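Local coordinates for protein Pgp2 (Campylobacter jejuni subsp. jejuni, PDB 6XJ6) that probably trims peptidoglycan as an LD-carboxypeptidase with a YkuD-type catalytic domain, and uses an accessory NTF2-like domain to bind peptidoglycan and direct helical cell shape, at residues Leu20-Asp25 with Asp171-Leu176; Arg50-Gln55 with Gln152-Phe157; Gly64-Glu69 with Lys73-Phe78; Leu177-Thr182 with Leu196-Glu201. All blocks are in the same frame, centred on the assembly; numbering follows the deposited sequence.

Contact 1 of 4, residues Leu20-Asp25 with Asp171-Leu176; sequences LGYYDD and DQIASL
Ile173, on the helix 170-188, reaches across to Tyr22 with two of its methyl groups, and nearly all of the small buried interface of 108 Å² belongs to this pair. The delta methyl, CD1, sits 3.9 Å from Tyr22 CB, while the branch methyl CG2 lies 3.9 Å from Tyr22 CD2 and so meets the ring obliquely. Both methyls come to the root of the tyrosine side chain from the helix side. With CG anti to the backbone N of Tyr22 (chi1 -177°), the ring is carried past CG2, while CB is touched by both methyls. Gly21 adds a thin margin: its carbonyl carbon comes to 4.4 Å from Ile173 CD1, and at its phi of 121° a CB would be pressed against the carbonyl O of Leu20 and would also meet the Tyr23 hydroxyl, so the position calls for glycine. Just behind, the OH of Tyr23 donates to Leu20 O at 2.7 Å, in the carbonyl plane, and closes a short link over Gly21 and Tyr22. Ile13 of helix 6-13 and Tyr250 also pack on Ile173, in a contact made of carbon atoms alone. Tyr22 pairs through its backbone with Ile238, so that the short strand 22-23 joins the antiparallel sheet at its margin, and the helix lying against a curved antiparallel sheet is the hallmark of the NTF2-like fold.

Contact 2 of 4, residues Arg50-Gln55 with Gln152-Phe157; sequences RKDFEQ and QDKKVF
The backbones stay well apart, with 12.2 Å between the nearest CA atoms, those of Asp52 and Gln152, so that strand 48-56 and the loop leading into strand 156-161 meet through side chains. Lys154 spans the distance: its chain is extended beyond CG and brings NZ to 3.9 Å from Asp52 OD2, a long salt bridge. The firmer partner of Lys154 NZ is Val150 O of helix 141-151, to which it donates a hydrogen bond. Asp52 stands at a classic beta bulge, where it and Phe53 both face Val41 of the neighbouring strand. Its other oxygen, OD1, is held by Arg50 NE at 3.1 Å, so one carboxylate is shared between two cations whose nearest ends, Arg50 NH2 and Lys154 NZ, remain 6.7 Å apart. Only 37 Å² is buried. Such a network, with a long link and a solvent-facing lysine, is held by electrostatics more than by close fit, and the two flanking cations would probably stabilise the negative charge of Asp52.

Contact 3 of 4, residues Gly64-Glu69 with Lys73-Phe78; sequences GDKKIE and KTPVGF
Lys66 lays its chain along segment 73-78 in a loop of the YkuD-type catalytic domain; Thr74 of that segment lies about 6 Å, side chain to side chain, from the predicted nucleophile Cys136. Lys66 CB rests 3.9 Å from Pro75 CA and 4.0 Å from Lys73 CB. CG passes the carbonyl oxygen of Lys73, and CD comes to 3.5 Å from that same Lys73 O while running beside the ring of Pro75, the two side chains pointing the same way. A bend at chi4 of Lys66 (66°) then turns Lys66 NZ to Ile68 O, 2.9 Å away and above the carbonyl plane; Asp71 adds a salt bridge. A water takes a third bond from NZ and donates to Lys73 O, bridging the two segments. Lys73, extended, lies in turn along the backbone of Gly64 and Asp65, with CD 3.3 Å from Asp65 O. At its tip a second water accepts from Lys73 NZ at 2.6 Å and donates to Asp65 O.

Contact 4 of 4, residues Leu177-Thr182 with Leu196-Glu201; sequences LADLFT and LSFYDE
The ring of Phe198 is met on one face by the backbone oxygen Asp179 O, and at its edge by the methyl CG2 of Thr182 and, in plane, by Asp179 OD1. On the other face Ser197 OG stands 3.6 Å from the ring plane, offset toward the rim. This belongs to the NTF2-like domain, in which the helix 170-188 is approached by the loop after helix 192-196. Phe198 occupies the third position of a type I turn, Leu196 to Tyr199, closed by Tyr199 N to Leu196 O, and the turn presents the ring to the helix. CE2 touches Asp179 CB at 3.8 Å, the carboxylate and ring planes standing 55° apart, while CZ meets Thr182 CG2 at 3.7 Å. The ring thus sits across one helical turn, touching residues three apart. Lys280 adds a cation-pi contact, and Asp179 OD2 takes a hydrogen bond from Met281 N, which helps to hold the carboxylate beside the ring. With OG1 beside the backbone N (chi1 -58°) and CG2 anti to it, Thr182 turns this methyl to the ring and its hydroxyl back to the helix. There Thr182 OG1 donates to Ala178 O at 2.8 Å, from the face of the carbonyl plane opposite to the Thr182 N bond.

How the contacts relate
Helix 170-188 serves two of the four contacts: contact 1 uses its earlier turns and contact 4 the following ones, where Leu177 also packs on Tyr22. Contact 1 is buried and apolar, and contact 4, partly buried, sets an aromatic ring against mixed polar and methyl groups. Contacts 2 and 3 lie in the catalytic domain and reach neighbouring strands of one mixed sheet, with Phe157 packed on Phe78; contact 2 is a charged surface link, whereas contact 3 is partly buried and water-bridged. Tyr23 touches both of those phenylalanines, joining contact 1 to the catalytic domain, while contact 4 stays about 14 Å, nearest atoms, from contacts 2 and 3.

Contact 1 of 4, residues Leu20-Asp25 with Asp171-Leu176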
loop_
_atom_site.group_PDB
_atom_site.type_symbol
_atom_site.label_atom_id
_atom_site.label_comp_id
_atom_site.label_asym_id
_atom_site.label_seq_id
_atom_site.Cartn_x
_atom_site.Cartn_y
_atom_site.Cartn_z
ATOM N N LEU A 20 3.443 -11.812 -0.332
ATOM C CA LEU A 20 2.918 -10.641 0.362
ATOM C C LEU A 20 3.671 -9.370 -0.001
ATOM O O LEU A 20 3.511 -8.346 0.678
ATOM C CB LEU A 20 2.938 -10.855 1.873
ATOM C CG LEU A 20 2.109 -12.039 2.366
ATOM C CD1 LEU A 20 2.220 -12.177 3.876
ATOM C CD2 LEU A 20 0.646 -11.921 1.936
ATOM N N GLY A 21 4.460 -9.411 -1.063
ATOM C CA GLY A 21 5.257 -8.287 -1.508
ATOM C C GLY A 21 6.739 -8.621 -1.547
ATOM O O GLY A 21 7.203 -9.620 -1.001
ATOM N N TYR A 22 7.473 -7.729 -2.205
ATOM C CA TYR A 22 8.924 -7.796 -2.338
ATOM C C TYR A 22 9.466 -6.518 -1.714
ATOM O O TYR A 22 9.147 -5.417 -2.178
ATOM C CB TYR A 22 9.271 -7.885 -3.824
ATOM C CG TYR A 22 10.728 -8.033 -4.210
ATOM C CD1 TYR A 22 11.564 -8.939 -3.576
ATOM C CD2 TYR A 22 11.248 -7.292 -5.263
ATOM C CE1 TYR A 22 12.887 -9.078 -3.965
ATOM C CE2 TYR A 22 12.565 -7.424 -5.660
ATOM C CZ TYR A 22 13.380 -8.318 -5.008
ATOM O OH TYR A 22 14.696 -8.446 -5.404
ATOM N N TYR A 23 10.248 -6.659 -0.646
ATOM C CA TYR A 23 10.650 -5.540 0.194
ATOM C C TYR A 23 12.167 -5.424 0.257
ATOM O O TYR A 23 12.883 -6.426 0.364
ATOM C CB TYR A 23 10.075 -5.703 1.606
ATOM C CG TYR A 23 8.574 -5.793 1.569
ATOM C CD1 TYR A 23 7.806 -4.644 1.539
ATOM C CD2 TYR A 23 7.920 -7.023 1.501
ATOM C CE1 TYR A 23 6.441 -4.704 1.467
ATOM C CE2 TYR A 23 6.536 -7.090 1.430
ATOM C CZ TYR A 23 5.807 -5.919 1.407
ATOM O OH TYR A 23 4.429 -5.929 1.328
ATOM N N ASP A 24 12.650 -4.185 0.240
ATOM C CA ASP A 24 14.090 -3.964 0.254
ATOM C C ASP A 24 14.712 -4.345 1.591
ATOM O O ASP A 24 15.871 -4.774 1.629
ATOM C CB ASP A 24 14.393 -2.507 -0.079
ATOM C CG ASP A 24 15.871 -2.254 -0.239
ATOM O OD1 ASP A 24 16.450 -2.721 -1.239
ATOM O OD2 ASP A 24 16.448 -1.600 0.639
ATOM N N ASP A 25 13.966 -4.220 2.688
ATOM C CA ASP A 25 14.447 -4.590 4.013
ATOM C C ASP A 25 13.318 -5.299 4.755
ATOM O O ASP A 25 12.234 -5.522 4.208
ATOM C CB ASP A 25 14.973 -3.355 4.762
ATOM C CG ASP A 25 15.725 -3.710 6.038
ATOM O OD1 ASP A 25 16.493 -4.698 6.034
ATOM O OD2 ASP A 25 15.542 -2.997 7.051
ATOM N N ASP A 171 6.169 -12.936 -11.618
ATOM C CA ASP A 171 6.216 -12.339 -12.949
ATOM C C ASP A 171 5.676 -10.918 -12.933
ATOM O O ASP A 171 6.167 -10.053 -13.666
ATOM C CB ASP A 171 5.417 -13.186 -13.934
ATOM C CG ASP A 171 5.481 -12.644 -15.350
ATOM O OD1 ASP A 171 6.504 -12.883 -16.028
ATOM O OD2 ASP A 171 4.515 -11.971 -15.778
ATOM N N GLN A 172 4.659 -10.664 -12.102
ATOM C CA GLN A 172 4.063 -9.335 -12.015
ATOM C C GLN A 172 4.995 -8.352 -11.312
ATOM O O GLN A 172 5.135 -7.201 -11.742
ATOM C CB GLN A 172 2.720 -9.419 -11.282
ATOM C CG GLN A 172 1.639 -10.168 -12.058
ATOM C CD GLN A 172 0.375 -10.448 -11.241
ATOM O OE1 GLN A 172 0.303 -10.162 -10.043
ATOM N NE2 GLN A 172 -0.629 -11.018 -11.897
ATOM N N ILE A 173 5.627 -8.775 -10.216
ATOM C CA ILE A 173 6.578 -7.896 -9.546
ATOM C C ILE A 173 7.729 -7.558 -10.481
ATOM O O ILE A 173 8.156 -6.404 -10.576
ATOM C CB ILE A 173 7.061 -8.534 -8.231
ATOM C CG1 ILE A 173 5.901 -8.584 -7.236
ATOM C CG2 ILE A 173 8.273 -7.787 -7.676
ATOM C CD1 ILE A 173 6.267 -9.138 -5.892
ATOM N N ALA A 174 8.242 -8.562 -11.193
ATOM C CA ALA A 174 9.369 -8.331 -12.090
ATOM C C ALA A 174 8.991 -7.396 -13.230
ATOM O O ALA A 174 9.768 -6.499 -13.593
ATOM C CB ALA A 174 9.871 -9.665 -12.635
ATOM N N SER A 175 7.816 -7.599 -13.828
ATOM C CA SER A 175 7.404 -6.722 -14.917
ATOM C C SER A 175 7.179 -5.301 -14.417
ATOM O O SER A 175 7.542 -4.332 -15.095
ATOM C CB SER A 175 6.157 -7.270 -15.610
ATOM O OG SER A 175 5.006 -7.140 -14.797
ATOM N N LEU A 176 6.597 -5.153 -13.224
ATOM C CA LEU A 176 6.364 -3.815 -12.695
ATOM C C LEU A 176 7.673 -3.102 -12.386
ATOM O O LEU A 176 7.797 -1.895 -12.621
ATOM C CB LEU A 176 5.476 -3.879 -11.453
ATOM C CG LEU A 176 3.983 -4.099 -11.705
ATOM C CD1 LEU A 176 3.268 -4.284 -10.384
ATOM C CD2 LEU A 176 3.361 -2.943 -12.483
#

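Contact 2 of 4, residues Arg50-Gln55 with Gln152-Phe157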
loop_
_atom_site.group_PDB
_atom_site.type_symbol
_atom_site.label_atom_id
_atom_site.label_comp_id
_atom_site.label_asym_id
_atom_site.label_seq_id
_atom_site.Cartn_x
_atom_site.Cartn_y
_atom_site.Cartn_z
ATOM N N ARG A 50 7.467 -15.641 7.823
ATOM C CA ARG A 50 7.204 -16.376 9.051
ATOM C C ARG A 50 5.949 -15.808 9.690
ATOM O O ARG A 50 5.817 -14.588 9.819
ATOM C CB ARG A 50 8.385 -16.252 10.019
ATOM C CG ARG A 50 8.307 -17.184 11.215
ATOM C CD ARG A 50 9.594 -17.136 12.027
ATOM N NE ARG A 50 9.531 -16.150 13.108
ATOM C CZ ARG A 50 9.713 -16.418 14.403
ATOM N NH1 ARG A 50 9.991 -17.648 14.820
ATOM N NH2 ARG A 50 9.628 -15.438 15.293
ATOM N N LYS A 51 5.027 -16.685 10.083
ATOM C CA LYS A 51 3.818 -16.252 10.773
ATOM C C LYS A 51 4.135 -16.048 12.250
ATOM O O LYS A 51 4.504 -17.000 12.951
ATOM C CB LYS A 51 2.694 -17.274 10.604
ATOM C CG LYS A 51 1.351 -16.782 11.131
ATOM C CD LYS A 51 0.192 -17.662 10.681
ATOM C CE LYS A 51 0.191 -19.002 11.381
ATOM N NZ LYS A 51 -0.937 -19.855 10.918
ATOM N N ASP A 52 3.991 -14.804 12.717
ATOM C CA ASP A 52 4.328 -14.433 14.083
ATOM C C ASP A 52 3.116 -14.235 14.976
ATOM O O ASP A 52 3.274 -14.195 16.199
ATOM C CB ASP A 52 5.139 -13.131 14.094
ATOM C CG ASP A 52 6.539 -13.315 13.576
ATOM O OD1 ASP A 52 7.019 -14.464 13.570
ATOM O OD2 ASP A 52 7.160 -12.304 13.183
ATOM N N PHE A 53 1.924 -14.107 14.403
ATOM C CA PHE A 53 0.720 -13.870 15.181
ATOM C C PHE A 53 -0.481 -14.310 14.360
ATOM O O PHE A 53 -0.493 -14.194 13.128
ATOM C CB PHE A 53 0.571 -12.391 15.564
ATOM C CG PHE A 53 -0.706 -12.082 16.300
ATOM C CD1 PHE A 53 -0.748 -12.117 17.682
ATOM C CD2 PHE A 53 -1.862 -11.751 15.613
ATOM C CE1 PHE A 53 -1.916 -11.852 18.364
ATOM C CE2 PHE A 53 -3.037 -11.480 16.295
ATOM C CZ PHE A 53 -3.065 -11.523 17.664
ATOM N N GLU A 54 -1.493 -14.810 15.058
ATOM C CA GLU A 54 -2.743 -15.164 14.411
ATOM C C GLU A 54 -3.872 -15.082 15.423
ATOM O O GLU A 54 -3.728 -15.534 16.564
ATOM C CB GLU A 54 -2.664 -16.581 13.837
ATOM C CG GLU A 54 -3.968 -17.108 13.277
ATOM C CD GLU A 54 -3.809 -18.515 12.763
ATOM O OE1 GLU A 54 -3.338 -18.672 11.619
ATOM O OE2 GLU A 54 -4.106 -19.463 13.523
ATOM N N GLN A 55 -4.997 -14.508 15.000
ATOM C CA GLN A 55 -6.242 -14.675 15.738
ATOM C C GLN A 55 -7.367 -14.950 14.756
ATOM O O GLN A 55 -7.497 -14.258 13.741
ATOM C CB GLN A 55 -6.608 -13.464 16.605
ATOM C CG GLN A 55 -7.681 -13.827 17.626
ATOM C CD GLN A 55 -8.459 -12.640 18.149
ATOM O OE1 GLN A 55 -7.941 -11.829 18.916
ATOM N NE2 GLN A 55 -9.721 -12.543 17.747
ATOM N N GLN A 152 6.178 -4.261 17.442
ATOM C CA GLN A 152 6.970 -3.204 18.056
ATOM C C GLN A 152 8.261 -2.966 17.279
ATOM O O GLN A 152 8.966 -3.910 16.914
ATOM C CB GLN A 152 7.288 -3.570 19.507
ATOM C CG GLN A 152 8.099 -2.525 20.247
ATOM C CD GLN A 152 8.183 -2.801 21.736
ATOM O OE1 GLN A 152 7.234 -3.295 22.347
ATOM N NE2 GLN A 152 9.326 -2.485 22.328
ATOM N N ASP A 153 8.553 -1.693 17.011
ATOM C CA ASP A 153 9.837 -1.253 16.461
ATOM C C ASP A 153 10.101 -1.787 15.058
ATOM O O ASP A 153 11.259 -1.885 14.638
ATOM C CB ASP A 153 11.003 -1.607 17.390
ATOM C CG ASP A 153 10.940 -0.866 18.713
ATOM O OD1 ASP A 153 10.409 0.263 18.737
ATOM O OD2 ASP A 153 11.428 -1.411 19.724
ATOM N N LYS A 154 9.054 -2.130 14.327
ATOM C CA LYS A 154 9.171 -2.639 12.974
ATOM C C LYS A 154 8.468 -1.697 12.008
ATOM O O LYS A 154 7.612 -0.892 12.398
ATOM C CB LYS A 154 8.534 -4.030 12.857
ATOM C CG LYS A 154 9.281 -5.104 13.625
ATOM C CD LYS A 154 8.650 -6.465 13.424
ATOM C CE LYS A 154 9.446 -7.548 14.143
ATOM N NZ LYS A 154 8.793 -8.880 14.031
ATOM N N LYS A 155 8.853 -1.799 10.739
ATOM C CA LYS A 155 8.070 -1.234 9.647
ATOM C C LYS A 155 6.918 -2.186 9.368
ATOM O O LYS A 155 7.138 -3.336 8.970
ATOM C CB LYS A 155 8.945 -1.082 8.406
ATOM C CG LYS A 155 8.244 -0.462 7.202
ATOM C CD LYS A 155 7.891 0.997 7.442
ATOM C CE LYS A 155 7.434 1.681 6.159
ATOM N NZ LYS A 155 7.274 3.156 6.329
ATOM N N VAL A 156 5.688 -1.717 9.577
ATOM C CA VAL A 156 4.511 -2.574 9.600
ATOM C C VAL A 156 3.504 -2.088 8.571
ATOM O O VAL A 156 3.051 -0.933 8.618
ATOM C CB VAL A 156 3.874 -2.638 10.997
ATOM C CG1 VAL A 156 2.719 -3.622 11.011
ATOM C CG2 VAL A 156 4.929 -3.045 12.025
ATOM N N PHE A 157 3.143 -2.976 7.656
ATOM C CA PHE A 157 2.110 -2.722 6.671
ATOM C C PHE A 157 0.826 -3.458 7.031
ATOM O O PHE A 157 0.817 -4.422 7.806
ATOM C CB PHE A 157 2.594 -3.149 5.282
ATOM C CG PHE A 157 3.740 -2.340 4.788
ATOM C CD1 PHE A 157 3.576 -0.997 4.503
ATOM C CD2 PHE A 157 4.995 -2.905 4.617
ATOM C CE1 PHE A 157 4.632 -0.236 4.058
ATOM C CE2 PHE A 157 6.052 -2.146 4.164
ATOM C CZ PHE A 157 5.879 -0.815 3.889
#

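Contact 3 of 4, residues Gly64-Glu69 with Lys73-Phe78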
loop_
_atom_site.group_PDB
_atom_site.type_symbol
_atom_site.label_atom_id
_atom_site.label_comp_id
_atom_site.label_asym_id
_atom_site.label_seq_id
_atom_site.Cartn_x
_atom_site.Cartn_y
_atom_site.Cartn_z
ATOM N N GLY A 64 -17.926 -4.830 2.142
ATOM C CA GLY A 64 -17.959 -3.833 1.099
ATOM C C GLY A 64 -16.788 -2.872 1.189
ATOM O O GLY A 64 -16.159 -2.699 2.233
ATOM N N ASP A 65 -16.504 -2.243 0.052
ATOM C CA ASP A 65 -15.456 -1.240 -0.069
ATOM C C ASP A 65 -15.843 0.016 0.714
ATOM O O ASP A 65 -16.928 0.570 0.513
ATOM C CB ASP A 65 -15.321 -0.918 -1.563
ATOM C CG ASP A 65 -14.124 -0.042 -1.895
ATOM O OD1 ASP A 65 -13.007 -0.314 -1.407
ATOM O OD2 ASP A 65 -14.311 0.907 -2.693
ATOM N N LYS A 66 -14.970 0.462 1.620
ATOM C CA LYS A 66 -15.236 1.705 2.339
ATOM C C LYS A 66 -15.181 2.888 1.384
ATOM O O LYS A 66 -14.316 2.962 0.509
ATOM C CB LYS A 66 -14.237 1.938 3.478
ATOM C CG LYS A 66 -14.566 3.225 4.280
ATOM C CD LYS A 66 -13.725 3.396 5.540
ATOM C CE LYS A 66 -14.095 4.682 6.293
ATOM N NZ LYS A 66 -15.475 4.661 6.861
ATOM N N LYS A 67 -16.101 3.823 1.576
ATOM C CA LYS A 67 -16.199 4.992 0.713
ATOM C C LYS A 67 -16.249 6.295 1.489
ATOM O O LYS A 67 -15.675 7.292 1.044
ATOM C CB LYS A 67 -17.462 4.899 -0.158
ATOM C CG LYS A 67 -17.615 3.609 -0.938
ATOM C CD LYS A 67 -16.769 3.599 -2.189
ATOM C CE LYS A 67 -17.170 2.446 -3.092
ATOM N NZ LYS A 67 -16.413 2.431 -4.372
ATOM N N ILE A 68 -16.925 6.320 2.638
ATOM C CA ILE A 68 -17.239 7.578 3.308
ATOM C C ILE A 68 -17.185 7.405 4.814
ATOM O O ILE A 68 -17.370 6.308 5.350
ATOM C CB ILE A 68 -18.626 8.144 2.910
ATOM C CG1 ILE A 68 -19.730 7.118 3.183
ATOM C CG2 ILE A 68 -18.616 8.568 1.455
ATOM C CD1 ILE A 68 -21.135 7.703 3.114
ATOM N N GLU A 69 -16.943 8.518 5.498
ATOM C CA GLU A 69 -17.231 8.610 6.918
ATOM C C GLU A 69 -18.677 8.202 7.172
ATOM O O GLU A 69 -19.607 8.734 6.554
ATOM C CB GLU A 69 -17.012 10.057 7.369
ATOM C CG GLU A 69 -17.424 10.357 8.806
ATOM C CD GLU A 69 -16.562 9.647 9.823
ATOM O OE1 GLU A 69 -15.447 9.227 9.463
ATOM O OE2 GLU A 69 -16.992 9.522 10.988
ATOM N N LYS A 73 -17.719 0.593 7.211
ATOM C CA LYS A 73 -17.003 -0.468 6.525
ATOM C C LYS A 73 -15.531 -0.454 6.901
ATOM O O LYS A 73 -14.947 0.595 7.186
ATOM C CB LYS A 73 -17.156 -0.316 5.012
ATOM C CG LYS A 73 -18.578 -0.558 4.535
ATOM C CD LYS A 73 -18.785 -0.130 3.101
ATOM C CE LYS A 73 -20.226 -0.382 2.671
ATOM N NZ LYS A 73 -20.518 0.161 1.316
ATOM N N THR A 74 -14.931 -1.652 6.899
ATOM C CA THR A 74 -13.480 -1.749 7.009
ATOM C C THR A 74 -12.858 -1.625 5.620
ATOM O O THR A 74 -13.270 -2.344 4.697
ATOM C CB THR A 74 -13.087 -3.076 7.644
ATOM O OG1 THR A 74 -13.496 -3.079 9.017
ATOM C CG2 THR A 74 -11.577 -3.300 7.580
ATOM N N PRO A 75 -11.894 -0.728 5.428
ATOM C CA PRO A 75 -11.307 -0.564 4.093
ATOM C C PRO A 75 -10.516 -1.776 3.626
ATOM O O PRO A 75 -9.828 -2.451 4.400
ATOM C CB PRO A 75 -10.406 0.670 4.226
ATOM C CG PRO A 75 -10.265 0.938 5.653
ATOM C CD PRO A 75 -11.331 0.209 6.413
ATOM N N VAL A 76 -10.622 -2.020 2.329
ATOM C CA VAL A 76 -9.881 -3.053 1.621
ATOM C C VAL A 76 -8.732 -2.375 0.891
ATOM O O VAL A 76 -8.924 -1.341 0.239
ATOM C CB VAL A 76 -10.818 -3.776 0.640
ATOM C CG1 VAL A 76 -10.060 -4.709 -0.288
ATOM C CG2 VAL A 76 -11.895 -4.523 1.414
ATOM N N GLY A 77 -7.532 -2.937 1.006
ATOM C CA GLY A 77 -6.386 -2.383 0.319
ATOM C C GLY A 77 -5.116 -2.613 1.109
ATOM O O GLY A 77 -5.037 -3.521 1.932
ATOM N N PHE A 78 -4.132 -1.758 0.833
ATOM C CA PHE A 78 -2.811 -1.852 1.441
ATOM C C PHE A 78 -2.493 -0.522 2.102
ATOM O O PHE A 78 -2.530 0.527 1.443
ATOM C CB PHE A 78 -1.750 -2.212 0.395
ATOM C CG PHE A 78 -0.502 -2.798 0.980
ATOM C CD1 PHE A 78 -0.375 -4.166 1.152
ATOM C CD2 PHE A 78 0.553 -1.984 1.346
ATOM C CE1 PHE A 78 0.782 -4.707 1.679
ATOM C CE2 PHE A 78 1.710 -2.523 1.876
ATOM C CZ PHE A 78 1.817 -3.888 2.047
HETATM O O HOH W 1 -18.875 -0.402 -0.659
HETATM O O HOH W 2 -15.698 2.731 8.740
#

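Contact 4 of 4, residues Leu177-Thr182 with Leu196-Glu201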
loop_
_atom_site.group_PDB
_atom_site.type_symbol
_atom_site.label_atom_id
_atom_site.label_comp_id
_atom_site.label_asym_id
_atom_site.label_seq_id
_atom_site.Cartn_x
_atom_site.Cartn_y
_atom_site.Cartn_z
ATOM N N LEU A 177 8.663 -3.822 -11.857
ATOM C CA LEU A 177 9.953 -3.195 -11.590
ATOM C C LEU A 177 10.621 -2.742 -12.880
ATOM O O LEU A 177 11.213 -1.657 -12.934
ATOM C CB LEU A 177 10.855 -4.151 -10.817
ATOM C CG LEU A 177 10.520 -4.259 -9.333
ATOM C CD1 LEU A 177 11.153 -5.478 -8.708
ATOM C CD2 LEU A 177 10.988 -3.004 -8.617
ATOM N N ALA A 178 10.540 -3.558 -13.931
ATOM C CA ALA A 178 11.074 -3.135 -15.218
ATOM C C ALA A 178 10.335 -1.906 -15.734
ATOM O O ALA A 178 10.958 -0.978 -16.264
ATOM C CB ALA A 178 10.991 -4.285 -16.214
ATOM N N ASP A 179 9.006 -1.876 -15.581
ATOM C CA ASP A 179 8.240 -0.700 -15.984
ATOM C C ASP A 179 8.626 0.518 -15.155
ATOM O O ASP A 179 8.755 1.628 -15.686
ATOM C CB ASP A 179 6.744 -0.968 -15.828
ATOM C CG ASP A 179 6.192 -1.900 -16.885
ATOM O OD1 ASP A 179 6.855 -2.105 -17.925
ATOM O OD2 ASP A 179 5.069 -2.417 -16.674
ATOM N N LEU A 180 8.797 0.331 -13.843
ATOM C CA LEU A 180 9.190 1.433 -12.971
ATOM C C LEU A 180 10.467 2.104 -13.466
ATOM O O LEU A 180 10.555 3.335 -13.517
ATOM C CB LEU A 180 9.385 0.910 -11.550
ATOM C CG LEU A 180 9.792 1.939 -10.494
ATOM C CD1 LEU A 180 8.641 2.886 -10.199
ATOM C CD2 LEU A 180 10.248 1.242 -9.235
ATOM N N PHE A 181 11.487 1.307 -13.806
ATOM C CA PHE A 181 12.750 1.896 -14.234
ATOM C C PHE A 181 12.678 2.437 -15.657
ATOM O O PHE A 181 13.439 3.348 -16.008
ATOM C CB PHE A 181 13.895 0.902 -14.021
ATOM C CG PHE A 181 14.334 0.843 -12.596
ATOM C CD1 PHE A 181 15.254 1.753 -12.109
ATOM C CD2 PHE A 181 13.771 -0.063 -11.723
ATOM C CE1 PHE A 181 15.633 1.736 -10.785
ATOM C CE2 PHE A 181 14.143 -0.082 -10.392
ATOM C CZ PHE A 181 15.077 0.819 -9.924
ATOM N N THR A 182 11.768 1.908 -16.480
ATOM C CA THR A 182 11.538 2.473 -17.804
ATOM C C THR A 182 10.850 3.824 -17.691
ATOM O O THR A 182 11.200 4.775 -18.404
ATOM C CB THR A 182 10.686 1.504 -18.628
ATOM O OG1 THR A 182 11.358 0.236 -18.725
ATOM C CG2 THR A 182 10.433 2.052 -20.035
ATOM N N LEU A 196 4.190 9.324 -20.406
ATOM C CA LEU A 196 2.734 9.325 -20.327
ATOM C C LEU A 196 2.119 7.957 -20.588
ATOM O O LEU A 196 0.993 7.707 -20.148
ATOM C CB LEU A 196 2.151 10.343 -21.307
ATOM C CG LEU A 196 2.448 11.810 -21.005
ATOM C CD1 LEU A 196 1.959 12.694 -22.138
ATOM C CD2 LEU A 196 1.804 12.222 -19.686
ATOM N N SER A 197 2.822 7.065 -21.284
ATOM C CA SER A 197 2.284 5.732 -21.538
ATOM C C SER A 197 2.073 4.930 -20.260
ATOM O O SER A 197 1.391 3.899 -20.301
ATOM C CB SER A 197 3.216 4.957 -22.473
ATOM O OG SER A 197 4.378 4.508 -21.798
ATOM N N PHE A 198 2.639 5.361 -19.136
ATOM C CA PHE A 198 2.502 4.639 -17.882
ATOM C C PHE A 198 1.366 5.160 -17.017
ATOM O O PHE A 198 1.243 4.741 -15.865
ATOM C CB PHE A 198 3.818 4.672 -17.103
ATOM C CG PHE A 198 4.909 3.877 -17.751
ATOM C CD1 PHE A 198 5.916 4.506 -18.455
ATOM C CD2 PHE A 198 4.905 2.496 -17.681
ATOM C CE1 PHE A 198 6.912 3.775 -19.057
ATOM C CE2 PHE A 198 5.899 1.755 -18.285
ATOM C CZ PHE A 198 6.903 2.396 -18.979
ATOM N N TYR A 199 0.528 6.044 -17.548
ATOM C CA TYR A 199 -0.630 6.558 -16.832
ATOM C C TYR A 199 -1.898 6.067 -17.510
ATOM O O TYR A 199 -1.954 5.957 -18.739
ATOM C CB TYR A 199 -0.592 8.088 -16.759
ATOM C CG TYR A 199 0.583 8.562 -15.932
ATOM C CD1 TYR A 199 0.449 8.832 -14.580
ATOM C CD2 TYR A 199 1.839 8.705 -16.505
ATOM C CE1 TYR A 199 1.531 9.238 -13.817
ATOM C CE2 TYR A 199 2.924 9.105 -15.754
ATOM C CZ TYR A 199 2.772 9.375 -14.418
ATOM O OH TYR A 199 3.856 9.766 -13.670
ATOM N N ASP A 200 -2.898 5.729 -16.697
ATOM C CA ASP A 200 -4.161 5.219 -17.218
ATOM C C ASP A 200 -5.010 6.398 -17.668
ATOM O O ASP A 200 -5.510 7.169 -16.844
ATOM C CB ASP A 200 -4.897 4.392 -16.171
ATOM C CG ASP A 200 -6.197 3.823 -16.702
ATOM O OD1 ASP A 200 -7.150 4.604 -16.896
ATOM O OD2 ASP A 200 -6.255 2.606 -16.972
ATOM N N GLU A 201 -5.184 6.526 -18.980
ATOM C CA GLU A 201 -5.879 7.672 -19.544
ATOM C C GLU A 201 -7.283 7.831 -18.982
ATOM O O GLU A 201 -7.824 8.942 -18.998
ATOM C CB GLU A 201 -5.942 7.518 -21.062
ATOM C CG GLU A 201 -6.492 8.728 -21.790
ATOM C CD GLU A 201 -6.329 8.621 -23.292
ATOM O OE1 GLU A 201 -7.255 9.034 -24.022
ATOM O OE2 GLU A 201 -5.277 8.115 -23.741
#